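Local coordinates for acyl-CoA dehydrogenase (Geobacillus kaustophilus, PDB 2PG0), which probably uses bound FAD to dehydrogenate acyl chains at the alpha-beta position, as in other members of the acyl-CoA dehydrogenase family, at residues Val319-Glu331 / Ser365-Ile379. Residues are numbered along the deposited sequence; the frame is centred on the assembly and turned at random.
With FAD (flavin-adenine dinucleotide), chain C.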
ATOM      1  N   VAL A 319      10.384  14.502 -20.933  1.00 21.60           N
ATOM      2  CA  VAL A 319      11.092  13.334 -20.414  1.00 20.47           C
ATOM      3  C   VAL A 319      10.568  12.910 -19.032  1.00 19.44           C
ATOM      4  O   VAL A 319      10.296  11.726 -18.795  1.00 18.86           O
ATOM      5  CB  VAL A 319      12.627  13.616 -20.367  1.00 20.81           C
ATOM      6  CG1 VAL A 319      13.387  12.454 -19.745  1.00 21.33           C
ATOM      7  CG2 VAL A 319      13.154  13.902 -21.779  1.00 20.70           C
ATOM      8  N   THR A 320      10.418  13.881 -18.135  1.00 18.26           N
ATOM      9  CA  THR A 320       9.945  13.605 -16.771  1.00 17.36           C
ATOM     10  C   THR A 320       8.533  13.033 -16.766  1.00 16.21           C
ATOM     11  O   THR A 320       8.271  12.002 -16.148  1.00 15.30           O
ATOM     12  CB  THR A 320       9.975  14.876 -15.902  1.00 18.08           C
ATOM     13  OG1 THR A 320      11.316  15.380 -15.858  1.00 19.35           O
ATOM     14  CG2 THR A 320       9.502  14.574 -14.479  1.00 17.73           C
ATOM     15  N   GLU A 321       7.633  13.705 -17.477  1.00 14.99           N
ATOM     16  CA  GLU A 321       6.221  13.369 -17.427  1.00 14.86           C
ATOM     17  C   GLU A 321       5.914  12.008 -18.062  1.00 14.19           C
ATOM     18  O   GLU A 321       5.047  11.278 -17.585  1.00 13.07           O
ATOM     19  CB  GLU A 321       5.382  14.494 -18.051  1.00 15.67           C
ATOM     20  CG  GLU A 321       5.424  15.811 -17.269  1.00 17.56           C
ATOM     21  CD  GLU A 321       6.652  16.687 -17.549  1.00 21.33           C
ATOM     22  OE1 GLU A 321       7.542  16.309 -18.350  1.00 20.75           O
ATOM     23  OE2 GLU A 321       6.731  17.776 -16.937  1.00 24.91           O
ATOM     24  N   VAL A 322       6.628  11.671 -19.135  1.00 13.48           N
ATOM     25  CA  VAL A 322       6.426  10.378 -19.787  1.00 13.99           C
ATOM     26  C   VAL A 322       6.971   9.231 -18.918  1.00 13.33           C
ATOM     27  O   VAL A 322       6.407   8.142 -18.897  1.00 13.66           O
ATOM     28  CB  VAL A 322       6.999  10.344 -21.242  1.00 14.04           C
ATOM     29  CG1 VAL A 322       8.526  10.238 -21.262  1.00 14.78           C
ATOM     30  CG2 VAL A 322       6.388   9.199 -22.013  1.00 15.82           C
ATOM     31  N   SER A 323       8.055   9.497 -18.188  1.00 13.19           N
ATOM     32  CA  SER A 323       8.620   8.519 -17.251  1.00 13.11           C
ATOM     33  C   SER A 323       7.669   8.277 -16.080  1.00 12.12           C
ATOM     34  O   SER A 323       7.478   7.129 -15.656  1.00 11.97           O
ATOM     35  CB  SER A 323       9.997   8.974 -16.761  1.00 13.64           C
ATOM     36  OG  SER A 323      10.896   9.080 -17.859  1.00 16.50           O
ATOM     37  N   MET A 324       7.075   9.364 -15.579  1.00 11.61           N
ATOM     38  CA  MET A 324       5.989   9.307 -14.589  1.00 10.56           C
ATOM     39  C   MET A 324       4.819   8.464 -15.090  1.00 11.36           C
ATOM     40  O   MET A 324       4.365   7.530 -14.414  1.00 11.71           O
ATOM     41  CB  MET A 324       5.492  10.730 -14.277  1.00 10.84           C
ATOM     42  CG  MET A 324       6.423  11.550 -13.382  1.00 10.15           C
ATOM     43  SD  MET A 324       5.843  13.240 -13.083  1.00  6.83           S
ATOM     44  CE  MET A 324       7.045  13.744 -11.841  1.00 12.49           C
ATOM     45  N   ALA A 325       4.331   8.805 -16.280  1.00 11.61           N
ATOM     46  CA  ALA A 325       3.214   8.093 -16.895  1.00 11.78           C
ATOM     47  C   ALA A 325       3.519   6.596 -17.030  1.00 11.99           C
ATOM     48  O   ALA A 325       2.722   5.755 -16.610  1.00 12.07           O
ATOM     49  CB  ALA A 325       2.875   8.719 -18.257  1.00 12.01           C
ATOM     50  N   LYS A 326       4.698   6.274 -17.557  1.00 11.48           N
ATOM     51  CA  LYS A 326       5.091   4.882 -17.783  1.00 11.46           C
ATOM     52  C   LYS A 326       5.098   4.041 -16.501  1.00 11.26           C
ATOM     53  O   LYS A 326       4.470   2.991 -16.460  1.00 11.27           O
ATOM     54  CB  LYS A 326       6.447   4.814 -18.490  1.00 11.56           C
ATOM     55  CG  LYS A 326       6.760   3.463 -19.146  1.00 11.63           C
ATOM     56  CD  LYS A 326       7.317   2.479 -18.115  1.00 12.37           C
ATOM     57  CE  LYS A 326       7.751   1.185 -18.753  1.00 11.39           C
ATOM     58  NZ  LYS A 326       8.174   0.178 -17.757  1.00 10.94           N
ATOM     59  N   TRP A 327       5.810   4.479 -15.463  1.00 10.76           N
ATOM     60  CA  TRP A 327       5.902   3.650 -14.268  1.00 10.50           C
ATOM     61  C   TRP A 327       4.587   3.599 -13.497  1.00 10.22           C
ATOM     62  O   TRP A 327       4.149   2.524 -13.089  1.00  9.95           O
ATOM     63  CB  TRP A 327       7.110   4.018 -13.372  1.00 11.13           C
ATOM     64  CG  TRP A 327       6.871   5.083 -12.329  1.00 11.17           C
ATOM     65  CD1 TRP A 327       7.224   6.398 -12.407  1.00 12.07           C
ATOM     66  CD2 TRP A 327       6.247   4.910 -11.045  1.00 11.69           C
ATOM     67  NE1 TRP A 327       6.847   7.062 -11.260  1.00 10.93           N
ATOM     68  CE2 TRP A 327       6.244   6.171 -10.408  1.00 11.82           C
ATOM     69  CE3 TRP A 327       5.679   3.815 -10.382  1.00 11.98           C
ATOM     70  CZ2 TRP A 327       5.699   6.368  -9.136  1.00 11.82           C
ATOM     71  CZ3 TRP A 327       5.136   4.007  -9.109  1.00 12.38           C
ATOM     72  CH2 TRP A 327       5.148   5.279  -8.503  1.00 11.78           C
ATOM     73  N   TRP A 328       3.947   4.748 -13.316  1.00 10.13           N
ATOM     74  CA  TRP A 328       2.757   4.797 -12.473  1.00 10.80           C
ATOM     75  C   TRP A 328       1.572   4.054 -13.092  1.00 10.72           C
ATOM     76  O   TRP A 328       0.882   3.317 -12.396  1.00 10.90           O
ATOM     77  CB  TRP A 328       2.374   6.233 -12.113  1.00 11.10           C
ATOM     78  CG  TRP A 328       1.351   6.266 -11.024  1.00 12.21           C
ATOM     79  CD1 TRP A 328       1.586   6.306  -9.672  1.00 13.03           C
ATOM     80  CD2 TRP A 328      -0.073   6.235 -11.185  1.00 12.30           C
ATOM     81  NE1 TRP A 328       0.394   6.316  -8.988  1.00 12.71           N
ATOM     82  CE2 TRP A 328      -0.640   6.274  -9.889  1.00 13.19           C
ATOM     83  CE3 TRP A 328      -0.926   6.203 -12.300  1.00 13.03           C
ATOM     84  CZ2 TRP A 328      -2.023   6.273  -9.677  1.00 12.58           C
ATOM     85  CZ3 TRP A 328      -2.300   6.202 -12.090  1.00 12.38           C
ATOM     86  CH2 TRP A 328      -2.835   6.237 -10.787  1.00 13.23           C
ATOM     87  N   ILE A 329       1.363   4.240 -14.393  1.00 10.79           N
ATOM     88  CA  ILE A 329       0.247   3.584 -15.089  1.00 11.35           C
ATOM     89  C   ILE A 329       0.456   2.064 -15.179  1.00 11.24           C
ATOM     90  O   ILE A 329      -0.491   1.293 -15.005  1.00 11.22           O
ATOM     91  CB  ILE A 329      -0.064   4.219 -16.470  1.00 11.49           C
ATOM     92  CG1 ILE A 329      -0.579   5.652 -16.285  1.00 11.43           C
ATOM     93  CG2 ILE A 329      -1.138   3.411 -17.207  1.00 11.39           C
ATOM     94  CD1 ILE A 329      -0.675   6.476 -17.585  1.00 12.64           C
ATOM     95  N   THR A 330       1.686   1.632 -15.442  1.00 11.46           N
ATOM     96  CA  THR A 330       1.954   0.190 -15.481  1.00 11.88           C
ATOM     97  C   THR A 330       1.731  -0.466 -14.110  1.00 12.29           C
ATOM     98  O   THR A 330       1.104  -1.524 -14.029  1.00 11.78           O
ATOM     99  CB  THR A 330       3.330  -0.172 -16.095  1.00 12.04           C
ATOM    100  OG1 THR A 330       4.395   0.443 -15.346  1.00 12.02           O
ATOM    101  CG2 THR A 330       3.395   0.238 -17.574  1.00 11.24           C
ATOM    102  N   GLU A 331       2.218   0.162 -13.035  1.00 12.82           N
ATOM    103  CA  GLU A 331       1.954  -0.353 -11.681  1.00 13.68           C
ATOM    104  C   GLU A 331       0.460  -0.351 -11.364  1.00 13.75           C
ATOM    105  O   GLU A 331      -0.046  -1.300 -10.774  1.00 13.17           O
ATOM    106  CB  GLU A 331       2.721   0.416 -10.601  1.00 14.03           C
ATOM    107  CG  GLU A 331       4.237   0.226 -10.637  1.00 16.00           C
ATOM    108  CD  GLU A 331       4.704  -1.239 -10.542  1.00 19.21           C
ATOM    109  OE1 GLU A 331       3.986  -2.099  -9.989  1.00 20.96           O
ATOM    110  OE2 GLU A 331       5.823  -1.520 -11.017  1.00 21.26           O
ATOM    111  N   SER A 365       4.782  -5.006 -18.610  1.00 13.47           N
ATOM    112  CA  SER A 365       4.775  -3.585 -18.949  1.00 13.34           C
ATOM    113  C   SER A 365       5.625  -2.753 -17.978  1.00 13.05           C
ATOM    114  O   SER A 365       6.083  -1.687 -18.335  1.00 12.72           O
ATOM    115  CB  SER A 365       3.345  -3.041 -19.064  1.00 13.62           C
ATOM    116  OG  SER A 365       2.703  -2.964 -17.805  1.00 13.93           O
ATOM    117  N   ALA A 366       5.849  -3.276 -16.773  1.00 13.17           N
ATOM    118  CA  ALA A 366       6.681  -2.626 -15.749  1.00 13.60           C
ATOM    119  C   ALA A 366       8.177  -2.850 -16.001  1.00 14.13           C
ATOM    120  O   ALA A 366       9.036  -2.242 -15.349  1.00 13.96           O
ATOM    121  CB  ALA A 366       6.287  -3.145 -14.364  1.00 13.66           C
ATOM    122  N   ILE A 367       8.476  -3.714 -16.965  1.00 14.59           N
ATOM    123  CA  ILE A 367       9.844  -4.141 -17.246  1.00 15.68           C
ATOM    124  C   ILE A 367      10.361  -3.560 -18.560  1.00 16.26           C
ATOM    125  O   ILE A 367      11.434  -2.951 -18.583  1.00 16.65           O
ATOM    126  CB  ILE A 367       9.966  -5.689 -17.215  1.00 15.51           C
ATOM    127  CG1 ILE A 367       9.690  -6.208 -15.797  1.00 15.70           C
ATOM    128  CG2 ILE A 367      11.360  -6.153 -17.669  1.00 15.92           C
ATOM    129  CD1 ILE A 367       9.432  -7.716 -15.716  1.00 16.00           C
ATOM    130  N   TYR A 368       9.615  -3.725 -19.649  1.00 16.91           N
ATOM    131  CA  TYR A 368      10.141  -3.275 -20.945  1.00 17.71           C
ATOM    132  C   TYR A 368       9.949  -1.772 -21.187  1.00 17.52           C
ATOM    133  O   TYR A 368       9.227  -1.110 -20.437  1.00 17.71           O
ATOM    134  CB  TYR A 368       9.668  -4.154 -22.117  1.00 18.56           C
ATOM    135  CG  TYR A 368       8.170  -4.296 -22.339  1.00 19.38           C
ATOM    136  CD1 TYR A 368       7.314  -3.189 -22.326  1.00 20.61           C
ATOM    137  CD2 TYR A 368       7.624  -5.542 -22.638  1.00 21.04           C
ATOM    138  CE1 TYR A 368       5.943  -3.331 -22.566  1.00 21.05           C
ATOM    139  CE2 TYR A 368       6.260  -5.694 -22.879  1.00 21.70           C
ATOM    140  CZ  TYR A 368       5.428  -4.588 -22.841  1.00 21.00           C
ATOM    141  OH  TYR A 368       4.082  -4.754 -23.085  1.00 21.47           O
ATOM    142  N   ALA A 369      10.628  -1.261 -22.222  1.00 17.08           N
ATOM    143  CA  ALA A 369      10.775   0.173 -22.502  1.00 16.41           C
ATOM    144  C   ALA A 369      11.509   0.906 -21.366  1.00 16.14           C
ATOM    145  O   ALA A 369      11.419   2.126 -21.239  1.00 16.19           O
ATOM    146  CB  ALA A 369       9.422   0.831 -22.816  1.00 16.89           C
ATOM    147  N   GLY A 370      12.254   0.144 -20.569  1.00 15.81           N
ATOM    148  CA  GLY A 370      12.931   0.666 -19.383  1.00 15.18           C
ATOM    149  C   GLY A 370      12.145   0.236 -18.165  1.00 14.85           C
ATOM    150  O   GLY A 370      10.941   0.476 -18.091  1.00 14.76           O
ATOM    151  N   THR A 371      12.810  -0.411 -17.209  1.00 14.18           N
ATOM    152  CA  THR A 371      12.126  -0.848 -15.993  1.00 13.18           C
ATOM    153  C   THR A 371      11.591   0.352 -15.219  1.00 12.55           C
ATOM    154  O   THR A 371      12.063   1.481 -15.390  1.00 12.44           O
ATOM    155  CB  THR A 371      13.049  -1.620 -15.035  1.00 13.41           C
ATOM    156  OG1 THR A 371      14.084  -0.739 -14.573  1.00 12.67           O
ATOM    157  CG2 THR A 371      13.656  -2.834 -15.714  1.00 13.64           C
ATOM    158  N   ASN A 372      10.614   0.103 -14.356  1.00 11.86           N
ATOM    159  CA  ASN A 372      10.036   1.178 -13.550  1.00 11.51           C
ATOM    160  C   ASN A 372      11.069   1.769 -12.579  1.00 11.47           C
ATOM    161  O   ASN A 372      10.990   2.950 -12.216  1.00 11.29           O
ATOM    162  CB  ASN A 372       8.744   0.703 -12.867  1.00 11.39           C
ATOM    163  CG  ASN A 372       7.587   0.568 -13.852  1.00 11.68           C
ATOM    164  OD1 ASN A 372       7.729   0.888 -15.041  1.00 11.89           O
ATOM    165  ND2 ASN A 372       6.429   0.133 -13.360  1.00 10.11           N
ATOM    166  N   GLU A 373      12.066   0.958 -12.210  1.00 11.25           N
ATOM    167  CA  GLU A 373      13.201   1.441 -11.409  1.00 11.88           C
ATOM    168  C   GLU A 373      14.010   2.452 -12.218  1.00 11.79           C
ATOM    169  O   GLU A 373      14.458   3.470 -11.676  1.00 11.64           O
ATOM    170  CB  GLU A 373      14.102   0.288 -10.957  1.00 11.67           C
ATOM    171  CG  GLU A 373      13.464  -0.668  -9.942  1.00 14.15           C
ATOM    172  CD  GLU A 373      12.411  -1.611 -10.532  1.00 18.27           C
ATOM    173  OE1 GLU A 373      12.467  -1.957 -11.744  1.00 16.19           O
ATOM    174  OE2 GLU A 373      11.510  -2.010  -9.760  1.00 20.82           O
ATOM    175  N   MET A 374      14.189   2.186 -13.515  1.00 11.56           N
ATOM    176  CA  MET A 374      14.855   3.165 -14.380  1.00 11.54           C
ATOM    177  C   MET A 374      14.025   4.445 -14.552  1.00 11.25           C
ATOM    178  O   MET A 374      14.578   5.539 -14.624  1.00 11.24           O
ATOM    179  CB  MET A 374      15.234   2.554 -15.742  1.00 11.75           C
ATOM    180  CG  MET A 374      16.328   1.480 -15.675  1.00 12.11           C
ATOM    181  SD  MET A 374      17.920   2.040 -14.991  1.00 11.59           S
ATOM    182  CE  MET A 374      17.760   1.619 -13.256  1.00 15.57           C
ATOM    183  N   MET A 375      12.697   4.313 -14.605  1.00 11.39           N
ATOM    184  CA  MET A 375      11.814   5.490 -14.692  1.00 11.33           C
ATOM    185  C   MET A 375      11.979   6.380 -13.452  1.00 11.59           C
ATOM    186  O   MET A 375      12.085   7.603 -13.573  1.00 11.23           O
ATOM    187  CB  MET A 375      10.342   5.099 -14.869  1.00 10.90           C
ATOM    188  CG  MET A 375       9.990   4.316 -16.151  1.00 11.23           C
ATOM    189  SD  MET A 375      10.514   5.083 -17.719  1.00  6.78           S
ATOM    190  CE  MET A 375      12.014   4.139 -18.003  1.00 12.55           C
ATOM    191  N   LYS A 376      12.023   5.764 -12.270  1.00 12.14           N
ATOM    192  CA  LYS A 376      12.232   6.526 -11.033  1.00 12.52           C
ATOM    193  C   LYS A 376      13.632   7.167 -10.977  1.00 12.70           C
ATOM    194  O   LYS A 376      13.794   8.276 -10.464  1.00 12.96           O
ATOM    195  CB  LYS A 376      11.948   5.649  -9.818  1.00 12.81           C
ATOM    196  CG  LYS A 376      10.474   5.246  -9.719  1.00 13.18           C
ATOM    197  CD  LYS A 376      10.221   4.282  -8.572  1.00 15.58           C
ATOM    198  CE  LYS A 376       8.810   3.702  -8.659  1.00 17.83           C
ATOM    199  NZ  LYS A 376       8.578   2.689  -7.591  1.00 19.03           N
ATOM    200  N   THR A 377      14.623   6.475 -11.532  1.00 13.00           N
ATOM    201  CA  THR A 377      15.990   7.001 -11.644  1.00 13.05           C
ATOM    202  C   THR A 377      15.994   8.278 -12.493  1.00 12.84           C
ATOM    203  O   THR A 377      16.583   9.286 -12.104  1.00 12.86           O
ATOM    204  CB  THR A 377      16.952   5.946 -12.233  1.00 12.90           C
ATOM    205  OG1 THR A 377      17.042   4.828 -11.339  1.00 13.29           O
ATOM    206  CG2 THR A 377      18.355   6.525 -12.453  1.00 13.26           C
ATOM    207  N   ILE A 378      15.315   8.219 -13.639  1.00 13.18           N
ATOM    208  CA  ILE A 378      15.214   9.354 -14.558  1.00 13.52           C
ATOM    209  C   ILE A 378      14.504  10.521 -13.881  1.00 13.69           C
ATOM    210  O   ILE A 378      14.961  11.670 -13.967  1.00 13.99           O
ATOM    211  CB  ILE A 378      14.519   8.943 -15.897  1.00 13.55           C
ATOM    212  CG1 ILE A 378      15.432   8.007 -16.696  1.00 14.21           C
ATOM    213  CG2 ILE A 378      14.140  10.174 -16.733  1.00 14.34           C
ATOM    214  CD1 ILE A 378      14.711   7.214 -17.778  1.00 15.34           C
ATOM    215  N   ILE A 379      13.409  10.228 -13.178  1.00 13.45           N
ATOM    216  CA  ILE A 379      12.655  11.277 -12.494  1.00 13.67           C
ATOM    217  C   ILE A 379      13.531  11.978 -11.444  1.00 14.09           C
ATOM    218  O   ILE A 379      13.566  13.204 -11.386  1.00 13.60           O
ATOM    219  CB  ILE A 379      11.342  10.741 -11.864  1.00 13.54           C
ATOM    220  CG1 ILE A 379      10.366  10.293 -12.961  1.00 13.43           C
ATOM    221  CG2 ILE A 379      10.670  11.811 -10.959  1.00 12.69           C
ATOM    222  CD1 ILE A 379       9.290   9.309 -12.467  1.00 12.41           C
TER
HETATM  223  PA  FAD C 401      18.219  -5.899 -15.686  1.00 16.28           P
HETATM  224  O1A FAD C 401      19.251  -6.973 -15.508  1.00 16.08           O
HETATM  225  O2A FAD C 401      18.749  -4.659 -16.361  1.00 15.14           O
HETATM  226  O5B FAD C 401      17.582  -5.529 -14.247  1.00 15.35           O
HETATM  227  C5B FAD C 401      17.057  -6.548 -13.409  1.00 17.28           C
HETATM  228  C4B FAD C 401      16.360  -5.877 -12.224  1.00 17.60           C
HETATM  229  O4B FAD C 401      17.306  -5.079 -11.529  1.00 18.70           O
HETATM  230  C3B FAD C 401      15.251  -4.939 -12.699  1.00 17.89           C
HETATM  231  O3B FAD C 401      14.159  -4.966 -11.806  1.00 19.40           O
HETATM  232  C2B FAD C 401      15.889  -3.572 -12.625  1.00 18.21           C
HETATM  233  O2B FAD C 401      14.950  -2.522 -12.483  1.00 18.29           O
HETATM  234  C1B FAD C 401      16.813  -3.752 -11.421  1.00 18.42           C
HETATM  235  N9A FAD C 401      17.879  -2.735 -11.436  1.00 19.15           N
HETATM  236  C8A FAD C 401      18.916  -2.621 -12.330  1.00 19.14           C
HETATM  237  N7A FAD C 401      19.648  -1.536 -11.997  1.00 18.84           N
HETATM  238  C5A FAD C 401      19.093  -0.958 -10.908  1.00 19.24           C
HETATM  239  C6A FAD C 401      19.436   0.165 -10.164  1.00 19.20           C
HETATM  240  N6A FAD C 401      20.430   0.960 -10.573  1.00 20.03           N
HETATM  241  N1A FAD C 401      18.656   0.523  -9.082  1.00 19.34           N
HETATM  242  C2A FAD C 401      17.547  -0.224  -8.728  1.00 19.38           C
HETATM  243  N3A FAD C 401      17.215  -1.350  -9.463  1.00 18.46           N
HETATM  244  C4A FAD C 401      17.975  -1.702 -10.542  1.00 19.67           C
HETATM  245  N1  FAD C 401      14.567  -5.089 -25.633  1.00 18.09           N
HETATM  246  C2  FAD C 401      14.856  -4.536 -26.868  1.00 18.90           C
HETATM  247  O2  FAD C 401      15.931  -3.956 -27.039  1.00 18.51           O
HETATM  248  N3  FAD C 401      13.948  -4.648 -27.912  1.00 18.29           N
HETATM  249  C4  FAD C 401      12.753  -5.313 -27.722  1.00 18.71           C
HETATM  250  O4  FAD C 401      11.958  -5.418 -28.659  1.00 18.17           O
HETATM  251  C4X FAD C 401      12.454  -5.860 -26.470  1.00 18.78           C
HETATM  252  N5  FAD C 401      11.256  -6.526 -26.263  1.00 19.05           N
HETATM  253  C5X FAD C 401      10.966  -7.097 -25.037  1.00 18.40           C
HETATM  254  C6  FAD C 401       9.767  -7.779 -24.874  1.00 18.25           C
HETATM  255  C7  FAD C 401       9.460  -8.352 -23.642  1.00 18.35           C
HETATM  256  C7M FAD C 401       8.145  -9.067 -23.512  1.00 18.85           C
HETATM  257  C8  FAD C 401      10.369  -8.241 -22.572  1.00 18.63           C
HETATM  258  C8M FAD C 401      10.106  -8.833 -21.216  1.00 18.79           C
HETATM  259  C9  FAD C 401      11.570  -7.566 -22.745  1.00 18.35           C
HETATM  260  C9A FAD C 401      11.878  -6.982 -23.978  1.00 18.58           C
HETATM  261  N10 FAD C 401      13.076  -6.288 -24.169  1.00 18.76           N
HETATM  262  C10 FAD C 401      13.370  -5.749 -25.418  1.00 18.31           C
HETATM  263  C1' FAD C 401      14.055  -6.065 -23.035  1.00 17.78           C
HETATM  264  C2' FAD C 401      13.591  -5.139 -21.898  1.00 18.76           C
HETATM  265  O2' FAD C 401      13.629  -3.768 -22.237  1.00 19.27           O
HETATM  266  C3' FAD C 401      14.511  -5.402 -20.709  1.00 17.65           C
HETATM  267  O3' FAD C 401      14.094  -6.625 -20.141  1.00 16.65           O
HETATM  268  C4' FAD C 401      14.514  -4.296 -19.643  1.00 18.20           C
HETATM  269  O4' FAD C 401      15.106  -3.101 -20.119  1.00 19.08           O
HETATM  270  C5' FAD C 401      15.244  -4.730 -18.371  1.00 18.24           C
HETATM  271  O5' FAD C 401      16.530  -5.242 -18.672  1.00 18.52           O
HETATM  272  P   FAD C 401      16.951  -6.679 -18.090  1.00 18.68           P
HETATM  273  O1P FAD C 401      15.901  -7.708 -18.426  1.00 18.78           O
HETATM  274  O2P FAD C 401      18.306  -7.062 -18.614  1.00 18.36           O
HETATM  275  O3P FAD C 401      16.955  -6.505 -16.482  1.00 17.05           O
HETATM  276  O   HOH W   1       7.469   0.631  -9.887  1.00 32.59           O
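Helices 319-331 and 372-379 run roughly antiparallel (146°), axes 8.9 Å apart, with Ser323 facing Met375 and Trp327 facing Asn372, inside the C-terminal helical domain of the acyl-CoA dehydrogenase fold. Thr371 N-caps the second helix, and its OG1 donates to the FAD ribose hydroxyl O2B, which donates to Glu373 OE1. The Lys326 chain leaves its helix with CG opposite the backbone N (chi1 -162°) and bends at chi2. Lys326 NZ thereby reaches Gly370 O (2.8 Å) and, weakly, Tyr368 O in the turn. Lys326 NZ also binds Ser365 O, in the carbonyl plane on a lone pair, and Asn372 OD1 (2.8 Å). A methionine in its place would probably leave the Gly370, Ser365 and Asn372 oxygens without this ammonium donor and the FAD-binding turn less firmly set. Asn372 suits its place by using both ends of its amide: OD1 accepts from Lys326 while ND2 donates both protons, to Thr330 OG1, nearly in the amide plane, and to Glu331 OE2. Further along, Ile379 CD1 sits at the indole edge of Trp327, whose NE1 is hydrogen-bonded to Thr296 OG1 of the second subunit. Lys376, salt-bridged to Glu293 of that subunit, lays its extended chain across the indole, CE 3.6 Å from the six-membered ring's centroid and NZ in cation-pi contact at 4.3 Å.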